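Local coordinates for protein putative cytochrome P450 hydroxylase (Chondromyces apiculatus DSM 436, PDB 6GMF) that is a heme-containing cytochrome P450 that works as a terpene monooxygenase, probably inserting one oxygen atom from O2 into its substrates, at residues E272-Y276 with E277-Q281. Numbering follows the deposited sequence.
Sequences EVLRY and ESPAQ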
ATOM      1  N   GLU A 272      -2.730 -14.105   3.568  1.00 19.09           N
ATOM      2  CA  GLU A 272      -1.474 -14.633   4.091  1.00 21.35           C
ATOM      3  C   GLU A 272      -0.288 -13.868   3.492  1.00 19.92           C
ATOM      4  O   GLU A 272       0.709 -13.739   4.200  1.00 22.89           O
ATOM      5  CB  GLU A 272      -1.371 -16.152   3.975  1.00 22.67           C
ATOM      6  CG  GLU A 272      -0.038 -16.763   4.373  1.00 22.10           C
ATOM      7  CD  GLU A 272       0.354 -16.642   5.837  1.00 24.19           C
ATOM      8  OE1 GLU A 272      -0.329 -15.849   6.576  1.00 25.62           O
ATOM      9  OE2 GLU A 272       1.263 -17.416   6.273  1.00 20.91           O
ATOM     10  N   VAL A 273      -0.386 -13.336   2.254  1.00 17.70           N
ATOM     11  CA  VAL A 273       0.698 -12.480   1.731  1.00 17.23           C
ATOM     12  C   VAL A 273       0.715 -11.153   2.495  1.00 16.13           C
ATOM     13  O   VAL A 273       1.794 -10.658   2.840  1.00 15.66           O
ATOM     14  CB  VAL A 273       0.515 -12.254   0.216  1.00 17.96           C
ATOM     15  CG1 VAL A 273       1.515 -11.259  -0.337  1.00 19.36           C
ATOM     16  CG2 VAL A 273       0.613 -13.582  -0.520  1.00 17.44           C
ATOM     17  N   LEU A 274      -0.454 -10.591   2.775  1.00 16.64           N
ATOM     18  CA  LEU A 274      -0.551  -9.369   3.551  1.00 16.66           C
ATOM     19  C   LEU A 274       0.189  -9.515   4.878  1.00 17.23           C
ATOM     20  O   LEU A 274       0.930  -8.618   5.280  1.00 18.13           O
ATOM     21  CB  LEU A 274      -1.994  -8.954   3.764  1.00 16.54           C
ATOM     22  CG  LEU A 274      -2.622  -8.285   2.545  1.00 17.27           C
ATOM     23  CD1 LEU A 274      -4.114  -8.279   2.657  1.00 17.58           C
ATOM     24  CD2 LEU A 274      -2.114  -6.875   2.312  1.00 18.16           C
ATOM     25  N   ARG A 275       0.060 -10.677   5.516  1.00 16.41           N
ATOM     26  CA  ARG A 275       0.713 -10.910   6.793  1.00 16.30           C
ATOM     27  C   ARG A 275       2.191 -11.196   6.591  1.00 16.66           C
ATOM     28  O   ARG A 275       3.046 -10.643   7.318  1.00 18.44           O
ATOM     29  CB  ARG A 275       0.055 -12.065   7.549  1.00 19.54           C
ATOM     30  CG  ARG A 275       0.702 -12.303   8.910  1.00 18.18           C
ATOM     31  CD  ARG A 275       0.583 -13.724   9.393  1.00 19.95           C
ATOM     32  NE  ARG A 275       1.347 -14.638   8.579  1.00 17.38           N
ATOM     33  CZ  ARG A 275       2.548 -15.069   8.850  1.00 18.83           C
ATOM     34  NH1 ARG A 275       3.212 -14.482   9.843  1.00 18.37           N
ATOM     35  NH2 ARG A 275       3.092 -16.058   8.133  1.00 19.38           N
ATOM     36  N   TYR A 276       2.492 -12.109   5.661  1.00 17.84           N
ATOM     37  CA  TYR A 276       3.829 -12.668   5.493  1.00 18.07           C
ATOM     38  C   TYR A 276       4.813 -11.665   4.886  1.00 17.77           C
ATOM     39  O   TYR A 276       5.992 -11.628   5.279  1.00 19.70           O
ATOM     40  CB  TYR A 276       3.731 -13.932   4.637  1.00 20.04           C
ATOM     41  CG  TYR A 276       5.021 -14.674   4.416  1.00 19.79           C
ATOM     42  CD1 TYR A 276       5.617 -15.400   5.435  1.00 22.28           C
ATOM     43  CD2 TYR A 276       5.596 -14.730   3.152  1.00 20.32           C
ATOM     44  CE1 TYR A 276       6.806 -16.075   5.216  1.00 22.39           C
ATOM     45  CE2 TYR A 276       6.765 -15.423   2.917  1.00 22.04           C
ATOM     46  CZ  TYR A 276       7.380 -16.077   3.958  1.00 24.40           C
ATOM     47  OH  TYR A 276       8.518 -16.792   3.694  1.00 32.90           O
ATOM     48  N   GLU A 277       4.376 -10.925   3.852  1.00 17.58           N
ATOM     49  CA  GLU A 277       5.265  -9.961   3.169  1.00 17.95           C
ATOM     50  C   GLU A 277       4.502  -8.643   3.020  1.00 17.38           C
ATOM     51  O   GLU A 277       4.079  -8.269   1.927  1.00 17.95           O
ATOM     52  CB  GLU A 277       5.716 -10.464   1.797  1.00 20.24           C
ATOM     53  CG  GLU A 277       6.740 -11.546   1.821  1.00 22.19           C
ATOM     54  CD  GLU A 277       8.166 -11.092   2.031  1.00 26.34           C
ATOM     55  OE1 GLU A 277       9.064 -11.905   1.807  1.00 27.97           O
ATOM     56  OE2 GLU A 277       8.362  -9.939   2.435  1.00 24.04           O
ATOM     57  N   SER A 278       4.265  -8.009   4.177  1.00 16.32           N
ATOM     58  CA  SER A 278       3.428  -6.858   4.284  1.00 16.86           C
ATOM     59  C   SER A 278       3.919  -5.732   3.383  1.00 16.32           C
ATOM     60  O   SER A 278       5.055  -5.292   3.485  1.00 17.41           O
ATOM     61  CB  SER A 278       3.329  -6.360   5.687  1.00 16.66           C
ATOM     62  OG  SER A 278       2.878  -7.391   6.581  1.00 17.26           O
ATOM     63  N   PRO A 279       3.125  -5.255   2.418  1.00 16.58           N
ATOM     64  CA  PRO A 279       3.566  -4.207   1.513  1.00 15.52           C
ATOM     65  C   PRO A 279       4.089  -2.969   2.253  1.00 16.01           C
ATOM     66  O   PRO A 279       5.158  -2.518   1.912  1.00 16.41           O
ATOM     67  CB  PRO A 279       2.342  -3.904   0.674  1.00 15.66           C
ATOM     68  CG  PRO A 279       1.642  -5.227   0.582  1.00 16.16           C
ATOM     69  CD  PRO A 279       1.865  -5.865   1.932  1.00 15.62           C
ATOM     70  N   ALA A 280       3.266  -2.424   3.165  1.00 13.61           N
ATOM     71  CA  ALA A 280       3.706  -1.340   3.981  1.00 14.88           C
ATOM     72  C   ALA A 280       4.398  -1.939   5.213  1.00 15.55           C
ATOM     73  O   ALA A 280       3.721  -2.487   6.103  1.00 14.92           O
ATOM     74  CB  ALA A 280       2.548  -0.475   4.349  1.00 14.63           C
ATOM     75  N   GLN A 281       5.745  -1.883   5.229  1.00 15.29           N
ATOM     76  CA  GLN A 281       6.454  -2.583   6.291  1.00 14.56           C
ATOM     77  C   GLN A 281       6.347  -1.833   7.619  1.00 15.04           C
ATOM     78  O   GLN A 281       6.416  -2.413   8.685  1.00 15.29           O
ATOM     79  CB  GLN A 281       7.916  -2.764   5.899  1.00 17.47           C
ATOM     80  CG  GLN A 281       8.087  -3.716   4.712  1.00 16.29           C
ATOM     81  CD  GLN A 281       8.341  -5.138   5.113  1.00 17.44           C
ATOM     82  OE1 GLN A 281       7.558  -6.065   4.827  1.00 19.88           O
ATOM     83  NE2 GLN A 281       9.399  -5.300   5.868  1.00 14.82           N
TER
HETATM   84  O   HOH W   1       5.387  -9.048   6.662  1.00 23.37           O
HETATM   85  O   HOH W   2      10.619 -14.151   3.773  1.00 38.28           O
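Ser278 folds back onto Leu274 where the K helix of the P450 fold ends, just after the family's ExxR motif, represented by Glu272 and Arg275. Its OG, anti to its own carbonyl carbon (chi1 -56°), donates to Leu274 O at 2.6 Å, nearly in line with the C=O bond (160° at the oxygen). The same OG has a second partner in Asn312 ND2, so two bonds fix its rotation, and the backbone O of Asn312 takes a bond from Arg275 NH1. Replacing Ser278 by an alanine removes the hydroxyl and is likely to leave Leu274 O without its side-chain donor and Asn312 ND2 without this oxygen, with the turn held less firmly. One residue earlier, Glu277 N gives the last helical bond, to Val273 O at 2.8 Å, before its backbone leaves helical angles. Water 1 then joins the two sides of the turn, donating to Arg275 O and accepting from Ser278 N. Tyr276 and Glu277 run side by side in the same direction, with the ring and carboxylate planes almost perpendicular (86°). Glu277 CG lies obliquely to the ring, 3.6 Å from Tyr276 CD2. The Glu277 chain bends at chi2, and its OE2 is held by Arg383 in a salt bridge. Beyond the serine, Pro279 CD packs 4.1 Å from Leu274 CD2, and the proline also touches the heme, so the helix end is tied to the cofactor pocket. Within the motif, Arg275 grips Glu272 side-on. The pair is flat on the arginine side only: both Glu272 oxygens sit close to the guanidinium plane, but the two nitrogens lie above the carboxylate plane. Arg275 NE meets Glu272 OE1 at 2.9 Å, and Arg275 NH2 meets Glu272 OE2 at 2.9 Å.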